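Side-chain contacts in CRISPR-associated endonuclease/helicase Cas3 (Thermus thermophilus HB8, PDB 3SK9), which cuts single-stranded DNA with divalent transition-metal ions through its N-terminal HD nuclease domain, the part present here, and carries a helicase domain for CRISPR defence: residues H29-A34 and G228-E233; A35-V40 and W66-V71; L13-K18 and P25-M30. All coordinates share one frame; numbering follows the deposited sequence.

Interaction 1 (H29-A34 and G228-E233)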
loop_
_atom_site.group_PDB
_atom_site.type_symbol
_atom_site.label_atom_id
_atom_site.label_comp_id
_atom_site.label_asym_id
_atom_site.label_seq_id
_atom_site.Cartn_x
_atom_site.Cartn_y
_atom_site.Cartn_z
ATOM N N HIS A 29 0.912 0.870 9.949
ATOM C CA HIS A 29 1.810 0.409 8.912
ATOM C C HIS A 29 1.304 0.861 7.546
ATOM O O HIS A 29 2.081 1.255 6.688
ATOM C CB HIS A 29 1.935 -1.112 8.940
ATOM C CG HIS A 29 2.832 -1.640 7.865
ATOM N ND1 HIS A 29 4.182 -1.393 7.841
ATOM C CD2 HIS A 29 2.564 -2.371 6.757
ATOM C CE1 HIS A 29 4.716 -1.952 6.769
ATOM N NE2 HIS A 29 3.756 -2.555 6.094
ATOM N N MET A 30 -0.003 0.811 7.330
ATOM C CA MET A 30 -0.556 1.225 6.011
ATOM C C MET A 30 -0.344 2.720 5.774
ATOM O O MET A 30 0.023 3.168 4.670
ATOM C CB MET A 30 -2.064 0.866 5.903
ATOM C CG MET A 30 -2.395 -0.665 5.787
ATOM S SD MET A 30 -4.196 -0.962 6.115
ATOM C CE MET A 30 -4.929 -0.147 4.706
ATOM N N LEU A 31 -0.533 3.520 6.813
ATOM C CA LEU A 31 -0.349 4.963 6.640
ATOM C C LEU A 31 1.141 5.313 6.476
ATOM O O LEU A 31 1.500 6.248 5.700
ATOM C CB LEU A 31 -0.956 5.728 7.802
ATOM C CG LEU A 31 -2.479 5.727 7.897
ATOM C CD1 LEU A 31 -2.919 6.319 9.261
ATOM C CD2 LEU A 31 -3.110 6.496 6.734
ATOM N N ASP A 32 2.009 4.570 7.165
ATOM C CA ASP A 32 3.461 4.786 7.006
ATOM C C ASP A 32 3.877 4.497 5.551
ATOM O O ASP A 32 4.726 5.199 4.991
ATOM C CB ASP A 32 4.282 3.836 7.899
ATOM C CG ASP A 32 4.162 4.186 9.399
ATOM O OD1 ASP A 32 3.697 5.301 9.687
ATOM O OD2 ASP A 32 4.543 3.339 10.227
ATOM N N THR A 33 3.332 3.408 5.017
ATOM C CA THR A 33 3.645 2.974 3.637
ATOM C C THR A 33 3.181 4.047 2.663
ATOM O O THR A 33 3.873 4.417 1.724
ATOM C CB THR A 33 2.965 1.594 3.319
ATOM O OG1 THR A 33 3.488 0.613 4.233
ATOM C CG2 THR A 33 3.271 1.142 1.851
ATOM N N ALA A 34 1.965 4.528 2.846
ATOM C CA ALA A 34 1.461 5.640 2.004
ATOM C C ALA A 34 2.320 6.897 2.135
ATOM O O ALA A 34 2.536 7.601 1.140
ATOM C CB ALA A 34 -0.006 5.989 2.381
ATOM N N GLY A 228 -4.793 12.741 14.963
ATOM C CA GLY A 228 -4.821 13.620 13.809
ATOM C C GLY A 228 -3.451 14.015 13.288
ATOM O O GLY A 228 -3.286 14.296 12.103
ATOM N N ASP A 229 -2.449 14.030 14.149
ATOM C CA ASP A 229 -1.123 14.417 13.679
ATOM C C ASP A 229 -0.315 13.241 13.118
ATOM O O ASP A 229 0.845 13.427 12.748
ATOM C CB ASP A 229 -0.331 15.129 14.790
ATOM C CG ASP A 229 -0.204 14.294 16.073
ATOM O OD1 ASP A 229 -0.527 13.079 16.071
ATOM O OD2 ASP A 229 0.239 14.876 17.095
ATOM N N TYR A 230 -0.915 12.047 13.035
ATOM C CA TYR A 230 -0.128 10.854 12.664
ATOM C C TYR A 230 0.529 11.014 11.300
ATOM O O TYR A 230 1.715 10.706 11.107
ATOM C CB TYR A 230 -1.001 9.583 12.609
ATOM C CG TYR A 230 -0.172 8.318 12.408
ATOM C CD1 TYR A 230 0.282 7.583 13.505
ATOM C CD2 TYR A 230 0.148 7.863 11.126
ATOM C CE1 TYR A 230 1.040 6.435 13.345
ATOM C CE2 TYR A 230 0.925 6.720 10.948
ATOM C CZ TYR A 230 1.344 5.991 12.077
ATOM O OH TYR A 230 2.110 4.876 11.930
ATOM N N LEU A 231 -0.248 11.438 10.315
ATOM C CA LEU A 231 0.300 11.484 8.966
ATOM C C LEU A 231 1.441 12.519 8.843
ATOM O O LEU A 231 2.427 12.239 8.223
ATOM C CB LEU A 231 -0.828 11.692 7.928
ATOM C CG LEU A 231 -0.448 11.579 6.443
ATOM C CD1 LEU A 231 0.120 10.175 6.076
ATOM C CD2 LEU A 231 -1.660 11.888 5.606
ATOM N N LYS A 232 1.341 13.682 9.479
ATOM C CA LYS A 232 2.435 14.675 9.433
ATOM C C LYS A 232 3.714 14.121 10.002
ATOM O O LYS A 232 4.787 14.338 9.445
ATOM C CB LYS A 232 2.090 15.963 10.216
ATOM C CG LYS A 232 0.979 16.783 9.597
ATOM C CD LYS A 232 0.800 18.107 10.342
ATOM C CE LYS A 232 -0.662 18.573 10.336
ATOM N NZ LYS A 232 -1.539 17.676 11.152
ATOM N N GLU A 233 3.595 13.371 11.099
ATOM C CA GLU A 233 4.749 12.740 11.715
ATOM C C GLU A 233 5.284 11.604 10.829
ATOM O O GLU A 233 6.492 11.457 10.705
ATOM C CB GLU A 233 4.426 12.196 13.118
ATOM C CG GLU A 233 5.601 11.545 13.818
ATOM C CD GLU A 233 6.762 12.535 13.999
ATOM O OE1 GLU A 233 6.516 13.773 13.974
ATOM O OE2 GLU A 233 7.917 12.080 14.161
#
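Tyr230 donates its phenol proton to OD1 of Asp32, and this polar link joins the start of helix 230-246 to helix 26-43. Tyr230 OH stands 2.8 Å from Asp32 OD1 and approaches from above the carboxylate, 37° out of its plane. The carboxylate and the ring are nearly parallel, 10° apart, although the side chains come in perpendicular to each other. With OH so near, Asp32 OD1 also lies 3.4 Å from Tyr230 CE2. The ring of Tyr230 reaches helix 26-43 because chi1 (-172°) swings it away from its own N. The second carboxylate oxygen, OD2, forms a salt bridge with Arg223, so phenol and guanidinium hold different oxygens of the same group.

Apolar contact fills in beside the bond. Leu31 crosses the tyrosine at a slant: its CB lies 3.8 Å from Tyr230 CE2, and its CD1 reaches CD2 of the same ring at 3.9 Å. The next residue, Leu231, brings CD1 to 4.2 Å from Leu31 O. Arg180 of helix 165-181 touches both Leu31 and Tyr230, bringing a third helix to the site.

Within helix 26-43, Thr33 OG1 donates to His29 O at 2.9 Å, while Thr33 N reaches the same oxygen from the opposite face of the carbonyl plane. Thr33 OG1 also sits 3.7 Å above the imidazole of His29, near its rim.

His29 is a ligand of the divalent metal site of the HD domain, and its NE2 is hydrogen-bonded to Asp210. The side chain of Asp32 is about 9 Å from that of Asp210. Tyr230 and Arg223 both hold this buried carboxylate; its charge is probably balanced by Arg223, while the phenol adds a hydrogen bond that would further favour the ionised form and ties the far C-terminal helix to the metal-binding helix.

Interaction 2 (A35-V40 and W66-V71)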
loop_
_atom_site.group_PDB
_atom_site.type_symbol
_atom_site.label_atom_id
_atom_site.label_comp_id
_atom_site.label_asym_id
_atom_site.label_seq_id
_atom_site.Cartn_x
_atom_site.Cartn_y
_atom_site.Cartn_z
ATOM N N ALA A 35 2.809 7.179 3.336
ATOM C CA ALA A 35 3.612 8.377 3.579
ATOM C C ALA A 35 4.962 8.251 2.845
ATOM O O ALA A 35 5.439 9.221 2.250
ATOM C CB ALA A 35 3.825 8.612 5.117
ATOM N N VAL A 36 5.559 7.054 2.885
ATOM C CA VAL A 36 6.825 6.847 2.140
ATOM C C VAL A 36 6.552 6.993 0.641
ATOM O O VAL A 36 7.353 7.623 -0.095
ATOM C CB VAL A 36 7.431 5.453 2.406
ATOM C CG1 VAL A 36 8.651 5.177 1.489
ATOM C CG2 VAL A 36 7.842 5.312 3.921
ATOM N N ALA A 37 5.452 6.389 0.160
ATOM C CA ALA A 37 5.113 6.488 -1.270
ATOM C C ALA A 37 4.976 7.954 -1.694
ATOM O O ALA A 37 5.493 8.350 -2.727
ATOM C CB ALA A 37 3.788 5.730 -1.567
ATOM N N LEU A 38 4.240 8.749 -0.904
ATOM C CA LEU A 38 4.015 10.146 -1.256
ATOM C C LEU A 38 5.347 10.913 -1.251
ATOM O O LEU A 38 5.662 11.691 -2.184
ATOM C CB LEU A 38 2.990 10.768 -0.303
ATOM C CG LEU A 38 2.546 12.189 -0.698
ATOM C CD1 LEU A 38 2.116 12.229 -2.185
ATOM C CD2 LEU A 38 1.413 12.690 0.201
ATOM N N ALA A 39 6.179 10.634 -0.250
ATOM C CA ALA A 39 7.466 11.349 -0.138
ATOM C C ALA A 39 8.404 11.013 -1.283
ATOM O O ALA A 39 9.058 11.892 -1.866
ATOM C CB ALA A 39 8.134 11.062 1.219
ATOM N N VAL A 40 8.506 9.737 -1.599
ATOM C CA VAL A 40 9.377 9.376 -2.707
ATOM C C VAL A 40 8.813 9.844 -4.097
ATOM O O VAL A 40 9.599 10.275 -4.908
ATOM C CB VAL A 40 9.931 7.909 -2.706
ATOM C CG1 VAL A 40 8.901 6.907 -3.012
ATOM C CG2 VAL A 40 11.060 7.838 -3.781
ATOM N N TRP A 66 -3.511 9.682 -5.076
ATOM C CA TRP A 66 -4.136 8.414 -5.504
ATOM C C TRP A 66 -3.150 7.227 -5.437
ATOM O O TRP A 66 -3.429 6.151 -4.838
ATOM C CB TRP A 66 -4.696 8.574 -6.931
ATOM C CG TRP A 66 -4.929 7.292 -7.684
ATOM C CD1 TRP A 66 -4.214 6.822 -8.782
ATOM C CD2 TRP A 66 -5.964 6.328 -7.445
ATOM N NE1 TRP A 66 -4.734 5.627 -9.198
ATOM C CE2 TRP A 66 -5.796 5.289 -8.393
ATOM C CE3 TRP A 66 -7.002 6.236 -6.517
ATOM C CZ2 TRP A 66 -6.660 4.183 -8.452
ATOM C CZ3 TRP A 66 -7.861 5.128 -6.572
ATOM C CH2 TRP A 66 -7.664 4.106 -7.529
ATOM N N ALA A 67 -1.970 7.423 -6.017
ATOM C CA ALA A 67 -0.982 6.351 -6.054
ATOM C C ALA A 67 -0.469 6.028 -4.651
ATOM O O ALA A 67 -0.273 4.851 -4.299
ATOM C CB ALA A 67 0.208 6.725 -6.997
ATOM N N ALA A 68 -0.238 7.050 -3.845
ATOM C CA ALA A 68 0.220 6.814 -2.469
ATOM C C ALA A 68 -0.784 6.008 -1.645
ATOM O O ALA A 68 -0.407 5.156 -0.857
ATOM C CB ALA A 68 0.527 8.196 -1.738
ATOM N N ALA A 69 -2.052 6.361 -1.759
ATOM C CA ALA A 69 -3.119 5.672 -1.010
ATOM C C ALA A 69 -3.231 4.205 -1.465
ATOM O O ALA A 69 -3.401 3.291 -0.643
ATOM C CB ALA A 69 -4.439 6.365 -1.270
ATOM N N LEU A 70 -3.128 3.981 -2.765
ATOM C CA LEU A 70 -3.202 2.612 -3.276
ATOM C C LEU A 70 -2.074 1.794 -2.671
ATOM O O LEU A 70 -2.244 0.653 -2.257
ATOM C CB LEU A 70 -3.020 2.611 -4.800
ATOM C CG LEU A 70 -4.189 2.768 -5.748
ATOM C CD1 LEU A 70 -3.619 2.784 -7.203
ATOM C CD2 LEU A 70 -5.238 1.639 -5.529
ATOM N N VAL A 71 -0.869 2.355 -2.726
ATOM C CA VAL A 71 0.326 1.650 -2.240
ATOM C C VAL A 71 0.190 1.375 -0.727
ATOM O O VAL A 71 0.714 0.369 -0.192
ATOM C CB VAL A 71 1.544 2.535 -2.538
ATOM C CG1 VAL A 71 2.712 2.188 -1.663
ATOM C CG2 VAL A 71 1.870 2.420 -4.095
#
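Ala37 and Ala68 bring their CA atoms to 5.0 Å where the segments 35-40 and 66-71, running roughly antiparallel at 148°, have their axes 8.1 Å apart. Small side chains make that spacing possible. The methyl of Ala37 presses against the backbone of the opposing helix, with CB 3.8 Å from Ala68 CA, and the two methyls themselves are 4.1 Å apart. Neither alanine adds anything beyond CB, so the backbones can come close.

On one flank of this pair sits Leu38. Its nearest touch is through CB, 3.8 Å from Ala68 CB, which lies as near to Leu38 N. The branch of the leucine, with CG turned anti to the backbone N (chi1 -173°), lies farther off from the alanine.

These helices belong to the all-helical core of the Cas3 HD domain. Helix 60-71 ends at Val71, and just beyond it in the chain come the metal ligands His74 and Asp75, the histidine-aspartate pair from which the HD family takes its name. The side chain of Val71 is about 6 Å from those of His74 and Asp210.

Val71 takes the other flank of Ala37. Its CG1, anti to the backbone N at chi1 159°, comes to 3.7 Å from Ala37 CB, and its CB follows at 4.0 Å. The valine also packs against Leu205 and Ala209 of helix 196-213, and against Thr33 one turn earlier on helix 26-43. Helix 26-43 is covered on other sides as well: Ala35 and Ala39 face helix 230-246, where they touch Leu235 and Leu242, while Val36 and Val40 rest on Val212 and Leu205 of helix 196-213.

Interaction 3 (L13-K18 and P25-M30); sequences LALWAK and PLLAHM
The peptide carbonyl of Ala17 is the flat group here: Leu26 N and water 1 both approach its oxygen from one side of the plane, while Pro25 CA lies slightly to the other, 3.5 Å from O in a CA-H...O contact. Leu26 N donates to Ala17 O over 2.8 Å in an almost straight bond (178° at the hydrogen), tilted 34° from the carbonyl plane. This is the start of helix 26-43, with Pro25 at the N-cap, and the carbonyl serves a first-turn amide. Leu27 N gives its proton to water 1, which also lies 2.7 Å from Ala14 O in the last turn of helix 10-16.

A single beta bridge, Lys18 with Pro25, closes the loop between the helices. Pro25 CB rests 3.8 Å from Leu15 O, and the CB atoms of Ala17 and Leu26 meet at 4.1 Å. Leu26 then carries its side chain to about 4 Å from that of Asp75, so Leu26 lies beside a ligand of the metal site of the HD domain. Leu15 and Leu27 extend alongside each other in the same direction, and their CD2 atoms touch at 3.6 Å.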
loop_
_atom_site.group_PDB
_atom_site.type_symbol
_atom_site.label_atom_id
_atom_site.label_comp_id
_atom_site.label_asym_id
_atom_site.label_seq_id
_atom_site.Cartn_x
_atom_site.Cartn_y
_atom_site.Cartn_z
ATOM N N LEU A 13 -12.250 -3.757 15.560
ATOM C CA LEU A 13 -11.616 -4.876 14.917
ATOM C C LEU A 13 -10.538 -4.368 13.946
ATOM O O LEU A 13 -9.421 -4.887 13.903
ATOM C CB LEU A 13 -12.627 -5.657 14.118
ATOM C CG LEU A 13 -12.072 -6.967 13.546
ATOM C CD1 LEU A 13 -11.435 -7.804 14.655
ATOM C CD2 LEU A 13 -13.160 -7.757 12.824
ATOM N N ALA A 14 -10.885 -3.347 13.179
ATOM C CA ALA A 14 -9.927 -2.801 12.184
ATOM C C ALA A 14 -8.684 -2.242 12.873
ATOM O O ALA A 14 -7.563 -2.507 12.417
ATOM C CB ALA A 14 -10.580 -1.683 11.330
ATOM N N LEU A 15 -8.882 -1.461 13.949
ATOM C CA LEU A 15 -7.767 -0.904 14.719
ATOM C C LEU A 15 -6.957 -1.952 15.512
ATOM O O LEU A 15 -5.762 -1.766 15.760
ATOM C CB LEU A 15 -8.250 0.226 15.632
ATOM C CG LEU A 15 -8.830 1.450 14.851
ATOM C CD1 LEU A 15 -9.650 2.466 15.729
ATOM C CD2 LEU A 15 -7.741 2.180 14.097
ATOM N N TRP A 16 -7.587 -3.073 15.844
ATOM C CA TRP A 16 -6.930 -4.126 16.616
ATOM C C TRP A 16 -5.973 -4.944 15.779
ATOM O O TRP A 16 -5.011 -5.500 16.308
ATOM C CB TRP A 16 -7.966 -5.062 17.270
ATOM C CG TRP A 16 -7.376 -6.312 17.898
ATOM C CD1 TRP A 16 -6.858 -6.436 19.182
ATOM C CD2 TRP A 16 -7.280 -7.620 17.301
ATOM N NE1 TRP A 16 -6.440 -7.735 19.387
ATOM C CE2 TRP A 16 -6.672 -8.474 18.250
ATOM C CE3 TRP A 16 -7.633 -8.145 16.057
ATOM C CZ2 TRP A 16 -6.425 -9.827 17.988
ATOM C CZ3 TRP A 16 -7.373 -9.502 15.802
ATOM C CH2 TRP A 16 -6.780 -10.320 16.770
ATOM N N ALA A 17 -6.247 -5.063 14.476
ATOM C CA ALA A 17 -5.363 -5.802 13.577
ATOM C C ALA A 17 -3.954 -5.252 13.692
ATOM O O ALA A 17 -3.782 -4.046 13.670
ATOM C CB ALA A 17 -5.856 -5.683 12.160
ATOM N N LYS A 18 -2.971 -6.129 13.863
ATOM C CA LYS A 18 -1.557 -5.713 13.997
ATOM C C LYS A 18 -0.695 -5.941 12.745
ATOM O O LYS A 18 -1.005 -6.804 11.909
ATOM C CB LYS A 18 -0.904 -6.495 15.146
ATOM C CG LYS A 18 -1.748 -6.456 16.443
ATOM C CD LYS A 18 -1.831 -5.047 16.990
ATOM C CE LYS A 18 -2.353 -5.028 18.459
ATOM N NZ LYS A 18 -3.524 -5.912 18.577
ATOM N N PRO A 25 -0.249 -1.103 15.086
ATOM C CA PRO A 25 -1.478 -1.466 14.385
ATOM C C PRO A 25 -1.239 -1.578 12.864
ATOM O O PRO A 25 -0.421 -0.811 12.323
ATOM C CB PRO A 25 -2.417 -0.266 14.692
ATOM C CG PRO A 25 -1.957 0.249 16.047
ATOM C CD PRO A 25 -0.429 0.043 16.019
ATOM N N LEU A 26 -1.998 -2.438 12.196
ATOM C CA LEU A 26 -1.932 -2.560 10.744
ATOM C C LEU A 26 -2.176 -1.174 10.141
ATOM O O LEU A 26 -1.495 -0.786 9.194
ATOM C CB LEU A 26 -2.997 -3.526 10.247
ATOM C CG LEU A 26 -3.053 -3.732 8.719
ATOM C CD1 LEU A 26 -1.693 -4.101 8.169
ATOM C CD2 LEU A 26 -4.078 -4.852 8.432
ATOM N N LEU A 27 -3.140 -0.408 10.672
ATOM C CA LEU A 27 -3.440 0.896 10.048
ATOM C C LEU A 27 -2.224 1.833 10.084
ATOM O O LEU A 27 -2.000 2.616 9.139
ATOM C CB LEU A 27 -4.609 1.586 10.769
ATOM C CG LEU A 27 -4.971 2.967 10.244
ATOM C CD1 LEU A 27 -5.429 2.952 8.786
ATOM C CD2 LEU A 27 -6.064 3.549 11.174
ATOM N N ALA A 28 -1.441 1.770 11.172
ATOM C CA ALA A 28 -0.222 2.569 11.285
ATOM C C ALA A 28 0.755 2.173 10.181
ATOM O O ALA A 28 1.375 3.039 9.554
ATOM C CB ALA A 28 0.419 2.391 12.645
ATOM N N HIS A 29 0.912 0.870 9.949
ATOM C CA HIS A 29 1.810 0.409 8.912
ATOM C C HIS A 29 1.304 0.861 7.546
ATOM O O HIS A 29 2.081 1.255 6.688
ATOM C CB HIS A 29 1.935 -1.112 8.940
ATOM C CG HIS A 29 2.832 -1.640 7.865
ATOM N ND1 HIS A 29 4.182 -1.393 7.841
ATOM C CD2 HIS A 29 2.564 -2.371 6.757
ATOM C CE1 HIS A 29 4.716 -1.952 6.769
ATOM N NE2 HIS A 29 3.756 -2.555 6.094
ATOM N N MET A 30 -0.003 0.811 7.330
ATOM C CA MET A 30 -0.556 1.225 6.011
ATOM C C MET A 30 -0.344 2.720 5.774
ATOM O O MET A 30 0.023 3.168 4.670
ATOM C CB MET A 30 -2.064 0.866 5.903
ATOM C CG MET A 30 -2.395 -0.665 5.787
ATOM S SD MET A 30 -4.196 -0.962 6.115
ATOM C CE MET A 30 -4.929 -0.147 4.706
HETATM O O HOH W 1 -5.004 -1.666 12.539
#

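Overall arrangement
All three contacts are strung along helix 26-43. Interaction 3 comes first and fixes the start of the helix, interaction 1 uses its next turn, and interaction 2 follows directly with residues 35-40. Interactions 1 and 3 share His29 and Met30, with centres about 12 Å apart. Interactions 1 and 2 have centres about 11 Å apart and touch at their borders, for example where Thr33 CG2 packs on Val71 O; interaction 2 is nested within the long chain loop closed by interaction 1. Interactions 2 and 3, with centres about 18 Å apart, do not touch. One helix carrying the metal ligand His29 is thus contacted by helices 10-16, 60-71 and 230-246, from the start, the early part and the far end of the chain.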